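Local coordinates for aldose 1-epimerase (Escherichia coli, PDB 3NRE), which probably interconverts the alpha and beta anomers of aldose sugars, at residues 26-31 with 286-291; 212-215 with 220-223; 257-260 with 264-267. One frame throughout, in Å; residues are numbered along the deposited sequence.

Interaction 1 (26-31 with 286-291); sequences FWRDTT and LRVEWL
R28 reaches from the end of strand 22-28 toward V288 and W290, which flank E289 on strand 279-290. Its CB already heads for the opposing strand, and CG continues anti to the backbone N (chi1 -169°). This torsion and a bend at chi2 bring CD, rather than the charged end, into the close approach: R28 CD lies 3.3 Å from W290 CH2, at the rim of the six-membered ring. A further bend at chi3 sets the course of the rest, and R28 NE follows, 4.1 Å from W290 CH2. Beyond it the guanidinium swings round until NH1 stands over one face of the indole, the two planes 58° apart, while its edge meets V288, with R28 NH1 4.1 Å from V288 CG1. R28 is modelled in two conformers and W290 is poorly ordered, so this outer part is probably mobile. The buried end is apolar: F26 CE2 comes obliquely to L286 CB at 4.4 Å. R287 and E289 point away from strand 22-28 and pair with each other, R287 NH1 lying 3.0 Å from E289 OE1. Past R28 the chain reverses in a type II' turn to T31, closed by reciprocal backbone bonds between these two residues. The strands run at 23° to one another, their axes 10.1 Å apart, as two layers packed through side chains. F26 also rests on L14, L33 and L128, and R28 on L12 and Y220, so the contact joins the small sheet containing 22-28 to the larger one, where 279-290 lies between strands 127-136 and 220-227.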
# COMPACT_ATOMS: atom_id res chain seq x y z
N PHE A 26 6.59 13.06 -3.66
CA PHE A 26 7.21 13.28 -2.37
C PHE A 26 8.69 13.51 -2.66
O PHE A 26 9.36 12.63 -3.24
CB PHE A 26 6.99 12.04 -1.48
CG PHE A 26 7.53 12.18 -0.09
CD1 PHE A 26 7.54 13.41 0.55
CD2 PHE A 26 7.94 11.07 0.62
CE1 PHE A 26 8.05 13.52 1.87
CE2 PHE A 26 8.43 11.18 1.92
CZ PHE A 26 8.50 12.37 2.54
N TRP A 27 9.16 14.71 -2.32
CA TRP A 27 10.49 15.16 -2.69
C TRP A 27 11.22 15.83 -1.52
O TRP A 27 10.60 16.35 -0.61
CB TRP A 27 10.44 16.21 -3.80
CG TRP A 27 9.78 15.86 -5.08
CD1 TRP A 27 10.39 15.35 -6.22
CD2 TRP A 27 8.39 16.04 -5.41
NE1 TRP A 27 9.45 15.18 -7.20
CE2 TRP A 27 8.22 15.58 -6.73
CE3 TRP A 27 7.30 16.57 -4.74
CZ2 TRP A 27 7.00 15.70 -7.41
CZ3 TRP A 27 6.06 16.62 -5.39
CH2 TRP A 27 5.94 16.22 -6.72
N ARG A 28 12.54 15.71 -1.56
CA ARG A 28 13.42 16.50 -0.70
C ARG A 28 14.19 17.36 -1.67
O ARG A 28 14.93 16.83 -2.49
CB ARG A 28 14.34 15.61 0.11
CG ARG A 28 15.07 16.37 1.21
CD ARG A 28 16.41 15.75 1.47
NE ARG A 28 17.20 15.65 0.23
CZ ARG A 28 17.77 14.54 -0.19
NH1 ARG A 28 17.66 13.43 0.53
NH2 ARG A 28 18.47 14.54 -1.32
N ASP A 29 13.96 18.68 -1.63
CA ASP A 29 14.47 19.57 -2.69
C ASP A 29 13.94 19.00 -4.02
O ASP A 29 12.74 18.74 -4.09
CB ASP A 29 16.02 19.69 -2.64
CG ASP A 29 16.49 20.50 -1.45
OD1 ASP A 29 15.78 21.49 -1.13
OD2 ASP A 29 17.54 20.16 -0.84
N THR A 30 14.80 18.74 -5.01
CA THR A 30 14.37 18.20 -6.31
C THR A 30 14.51 16.66 -6.40
O THR A 30 14.22 16.07 -7.45
CB THR A 30 15.14 18.85 -7.47
OG1 THR A 30 16.53 18.56 -7.32
CG2 THR A 30 14.90 20.41 -7.49
N THR A 31 14.90 16.02 -5.30
CA THR A 31 15.14 14.57 -5.25
C THR A 31 13.83 13.83 -4.93
O THR A 31 13.20 14.06 -3.91
CB THR A 31 16.20 14.17 -4.15
OG1 THR A 31 17.41 14.91 -4.34
CG2 THR A 31 16.53 12.62 -4.18
N LEU A 286 7.22 7.58 6.82
CA LEU A 286 8.43 7.48 6.00
C LEU A 286 9.37 8.58 6.43
O LEU A 286 9.07 9.75 6.26
CB LEU A 286 8.07 7.63 4.51
CG LEU A 286 7.06 6.63 3.92
CD1 LEU A 286 6.72 7.02 2.47
CD2 LEU A 286 7.59 5.20 4.03
N ARG A 287 10.53 8.22 6.97
CA ARG A 287 11.47 9.20 7.47
C ARG A 287 12.71 9.21 6.61
O ARG A 287 13.28 8.14 6.35
CB ARG A 287 11.83 8.92 8.93
CG ARG A 287 12.85 9.88 9.50
CD ARG A 287 12.93 9.86 11.04
NE ARG A 287 13.35 8.54 11.54
CZ ARG A 287 14.60 8.09 11.55
NH1 ARG A 287 15.62 8.81 11.09
NH2 ARG A 287 14.85 6.88 12.04
N VAL A 288 13.16 10.39 6.19
CA VAL A 288 14.36 10.48 5.36
C VAL A 288 15.55 10.68 6.26
O VAL A 288 15.51 11.54 7.15
CB VAL A 288 14.33 11.66 4.36
CG1 VAL A 288 15.44 11.49 3.31
CG2 VAL A 288 12.99 11.76 3.71
N GLU A 289 16.61 9.92 6.04
CA GLU A 289 17.83 10.17 6.77
C GLU A 289 19.07 10.09 5.91
O GLU A 289 19.11 9.40 4.88
CB GLU A 289 17.95 9.27 8.02
CG GLU A 289 18.00 7.80 7.77
CD GLU A 289 18.40 6.99 9.03
OE1 GLU A 289 18.10 7.44 10.16
OE2 GLU A 289 18.99 5.89 8.90
N TRP A 290 20.09 10.85 6.31
CA TRP A 290 21.34 10.81 5.58
C TRP A 290 21.86 9.41 5.92
O TRP A 290 21.72 8.98 7.04
CB TRP A 290 22.25 11.99 5.99
CG TRP A 290 21.84 13.36 5.31
CD1 TRP A 290 22.70 14.33 4.87
CD2 TRP A 290 20.50 13.87 5.02
NE1 TRP A 290 22.00 15.39 4.34
CE2 TRP A 290 20.66 15.14 4.41
CE3 TRP A 290 19.19 13.38 5.22
CZ2 TRP A 290 19.56 15.92 4.00
CZ3 TRP A 290 18.10 14.15 4.80
CH2 TRP A 290 18.29 15.40 4.20
N LEU A 291 22.36 8.68 4.93
CA LEU A 291 22.63 7.24 5.09
C LEU A 291 23.83 7.02 6.02
O LEU A 291 24.67 7.93 6.20
CB LEU A 291 22.86 6.60 3.70
CG LEU A 291 22.74 5.09 3.42
CD1 LEU A 291 23.30 4.82 2.02
CD2 LEU A 291 23.44 4.15 4.43
OXT LEU A 291 24.00 5.94 6.64

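Interaction 2 (212-215 with 220-223); sequences RIEQ and YAII
Y220 lays its ring under the aliphatic part of Q215, whose CB sits 3.8 Å from the ring centroid and 18° off the normal, a CH-pi contact. The tyrosine takes the crowded position, CG between backbone N and carbonyl carbon (chi1 73°), which sends the ring alongside Q215, both side chains pointing the same way. A water bridges their ends, 2.8 Å from Y220 OH and 3.0 Å from Q215 NE2, while the glutamine amide is further held by T158 and P153. A leucine in place of Y220 would probably leave this water without its phenolic partner and Q215 CB without a flat face to rest on. On the other face of the sheet, in the conformer described, one face of the R212 guanidinium lies over A221 CB, offset toward the rim of the group, and its edge meets I223 CD1. R212 NE forms a 3.2 Å salt bridge with E214 OE2, and R212 NH1 pairs with E289 of strand 279-290; R159 takes E214 OE1. I213 and I222 form a hydrogen-bonded pair, I213 N to I222 O and I222 N to I213 O each 2.8 Å. At Q215 and Y220 one bond, Y220 N to Q215 O, is weak. The arrangement is an antiparallel beta hairpin, here within the beta-supersandwich known for galactose mutarotase-like proteins.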
# COMPACT_ATOMS: atom_id res chain seq x y z
N ARG A 212 13.73 -0.54 5.75
CA ARG A 212 14.72 0.45 5.38
C ARG A 212 14.91 0.36 3.88
O ARG A 212 15.14 -0.74 3.36
CB ARG A 212 16.02 0.18 6.14
CG ARG A 212 17.08 1.17 5.92
CD ARG A 212 18.23 0.93 6.88
NE ARG A 212 19.38 1.70 6.46
CZ ARG A 212 19.61 2.98 6.77
NH1 ARG A 212 18.79 3.66 7.56
NH2 ARG A 212 20.71 3.57 6.31
N ILE A 213 14.73 1.49 3.17
CA ILE A 213 14.97 1.55 1.75
C ILE A 213 16.23 2.40 1.57
O ILE A 213 16.17 3.61 1.79
CB ILE A 213 13.77 2.19 1.00
CG1 ILE A 213 12.50 1.32 1.08
CG2 ILE A 213 14.08 2.41 -0.47
CD1 ILE A 213 11.64 1.60 2.31
N GLU A 214 17.34 1.80 1.12
CA GLU A 214 18.58 2.53 0.95
C GLU A 214 18.79 2.98 -0.48
O GLU A 214 18.69 2.14 -1.39
CB GLU A 214 19.79 1.68 1.34
CG GLU A 214 19.75 1.25 2.78
CD GLU A 214 20.83 0.24 3.17
OE1 GLU A 214 21.71 -0.10 2.34
OE2 GLU A 214 20.77 -0.22 4.32
N GLN A 215 19.15 4.25 -0.64
CA GLN A 215 19.34 4.88 -1.94
C GLN A 215 20.76 5.44 -1.95
O GLN A 215 20.99 6.65 -1.97
CB GLN A 215 18.24 5.93 -2.17
CG GLN A 215 16.80 5.35 -2.13
CD GLN A 215 16.47 4.51 -3.35
OE1 GLN A 215 17.39 4.06 -4.07
NE2 GLN A 215 15.16 4.39 -3.68
N TYR A 220 20.99 8.88 0.66
CA TYR A 220 19.98 8.79 1.74
C TYR A 220 19.34 7.39 1.85
O TYR A 220 19.54 6.50 1.00
CB TYR A 220 18.90 9.85 1.54
CG TYR A 220 17.97 9.55 0.39
CD1 TYR A 220 16.83 8.82 0.60
CD2 TYR A 220 18.25 9.94 -0.90
CE1 TYR A 220 15.97 8.52 -0.42
CE2 TYR A 220 17.38 9.64 -1.95
CZ TYR A 220 16.26 8.91 -1.71
OH TYR A 220 15.36 8.56 -2.70
N ALA A 221 18.59 7.22 2.94
CA ALA A 221 17.75 6.04 3.13
C ALA A 221 16.39 6.58 3.60
O ALA A 221 16.32 7.68 4.16
CB ALA A 221 18.32 5.11 4.18
N ILE A 222 15.35 5.79 3.38
CA ILE A 222 14.01 6.05 3.91
C ILE A 222 13.71 4.96 4.90
O ILE A 222 13.91 3.78 4.60
CB ILE A 222 12.92 5.99 2.81
CG1 ILE A 222 13.10 7.13 1.83
CG2 ILE A 222 11.51 6.02 3.43
CD1 ILE A 222 11.92 7.34 0.93
N ILE A 223 13.25 5.38 6.09
CA ILE A 223 12.90 4.49 7.18
C ILE A 223 11.40 4.45 7.23
O ILE A 223 10.74 5.46 7.47
CB ILE A 223 13.37 4.98 8.56
CG1 ILE A 223 14.88 5.01 8.65
CG2 ILE A 223 12.74 4.15 9.70
CD1 ILE A 223 15.51 3.72 8.42
O HOH W 1 13.52 6.45 -2.26

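Interaction 3 (257-260 with 264-267); sequences SHAP and HRPE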
# COMPACT_ATOMS: atom_id res chain seq x y z
N SER A 257 -1.92 -4.56 6.69
CA SER A 257 -2.29 -4.92 8.05
C SER A 257 -2.69 -6.39 8.20
O SER A 257 -2.98 -6.84 9.33
CB SER A 257 -3.46 -4.04 8.50
OG SER A 257 -4.66 -4.41 7.86
N HIS A 258 -2.67 -7.12 7.09
CA HIS A 258 -3.11 -8.50 7.05
C HIS A 258 -2.39 -9.25 5.97
O HIS A 258 -1.72 -8.63 5.17
CB HIS A 258 -4.62 -8.58 6.86
CG HIS A 258 -5.08 -8.07 5.53
ND1 HIS A 258 -5.29 -8.90 4.45
CD2 HIS A 258 -5.40 -6.82 5.12
CE1 HIS A 258 -5.68 -8.17 3.41
NE2 HIS A 258 -5.74 -6.90 3.78
N ALA A 259 -2.55 -10.58 5.96
CA ALA A 259 -1.94 -11.46 4.96
C ALA A 259 -2.87 -11.58 3.75
O ALA A 259 -4.09 -11.52 3.92
CB ALA A 259 -1.70 -12.83 5.52
N PRO A 260 -2.28 -11.82 2.56
CA PRO A 260 -3.14 -12.10 1.42
C PRO A 260 -4.03 -13.31 1.69
O PRO A 260 -3.56 -14.31 2.28
CB PRO A 260 -2.14 -12.38 0.31
CG PRO A 260 -0.91 -12.88 1.03
CD PRO A 260 -0.87 -12.10 2.29
N HIS A 264 -9.94 -16.12 3.86
CA HIS A 264 -10.11 -17.58 3.85
C HIS A 264 -9.58 -18.30 5.09
O HIS A 264 -9.76 -19.51 5.22
CB HIS A 264 -9.42 -18.18 2.63
CG HIS A 264 -10.00 -17.71 1.33
ND1 HIS A 264 -9.23 -17.50 0.21
CD2 HIS A 264 -11.27 -17.38 1.00
CE1 HIS A 264 -10.01 -17.06 -0.77
NE2 HIS A 264 -11.24 -16.98 -0.32
N ARG A 265 -8.93 -17.58 5.99
CA ARG A 265 -8.31 -18.21 7.18
C ARG A 265 -9.27 -18.14 8.37
O ARG A 265 -10.22 -17.35 8.34
CB ARG A 265 -7.01 -17.48 7.53
CG ARG A 265 -5.95 -17.66 6.55
CD ARG A 265 -4.57 -17.29 7.00
NE ARG A 265 -3.69 -17.59 5.86
CZ ARG A 265 -3.43 -16.75 4.85
NH1 ARG A 265 -3.91 -15.53 4.86
NH2 ARG A 265 -2.68 -17.15 3.84
N PRO A 266 -9.03 -18.94 9.43
CA PRO A 266 -9.97 -18.85 10.55
C PRO A 266 -10.06 -17.45 11.19
O PRO A 266 -9.04 -16.75 11.36
CB PRO A 266 -9.44 -19.87 11.57
CG PRO A 266 -8.62 -20.84 10.75
CD PRO A 266 -8.06 -20.05 9.59
N GLU A 267 -11.31 -17.07 11.46
CA GLU A 267 -11.67 -15.80 12.02
C GLU A 267 -11.04 -14.64 11.25
O GLU A 267 -10.81 -13.58 11.79
CB GLU A 267 -11.31 -15.75 13.52
CG GLU A 267 -12.05 -16.75 14.38
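R265 extends its side chain across to the backbone of P260 and grips the carbonyl oxygen with the edge of its guanidinium. The close-fitting part is confined to this tip. NH1 of R265 donates to P260 O at 2.9 Å with an N-H...O angle of 158°; the oxygen lies near the guanidinium plane, but the donor stands well above the carbonyl plane, 41° out of it. NH2 of R265 adds a weak second bond to P260 O at 3.4 Å. Beside them A259 CB approaches R265 NH1 to 3.6 Å, obliquely to the guanidinium. The side chain, extended from CG to NE, spans the gap between the backbones, where A259 CA and R265 CA are 9.5 Å apart. D262, in the intervening loop, fixes both sides: one carboxylate oxygen forms a salt bridge with R265 NH1 and the other accepts from A259 N. On the 257-260 side, H258 ND1 donates to A259 O at 2.9 Å from above the carbonyl plane, while its NE2 bonds to A55 N. The outer side is looser: P266 and E267 are exposed, and E267 is not modelled beyond CG. H264 takes no part across the contact but is held elsewhere, its NE2 bonded to R62 O. In all, 98 Å² is buried between the segments. Both belong to the long loop between strands 250-256 and 272-274; W168 of strand 166-170 touches A259, P260 and R265, and strand 232-237 adds C232 against A259 and F234 against P260.

Overall arrangement
Interactions 1 and 2 form one continuous region, their centres 9 Å apart, because strands 279-290 and 220-227 are neighbours in the larger sheet. R287 O lies 2.8 Å from I223 N, a probable backbone hydrogen bond, and E289 OE2 meets R212 NH1 in a 2.6 Å salt bridge, so E289 joins R287 of its own strand to R212 of interaction 2. L291 at the C-terminus also packs on R212. Interaction 3 stands apart, on the opposite side of the chain's centre from interaction 1; its centre is about 34 Å from that of interaction 1 and 29 Å from that of interaction 2. It shapes a loop, whereas the other two build the sheets and their packing.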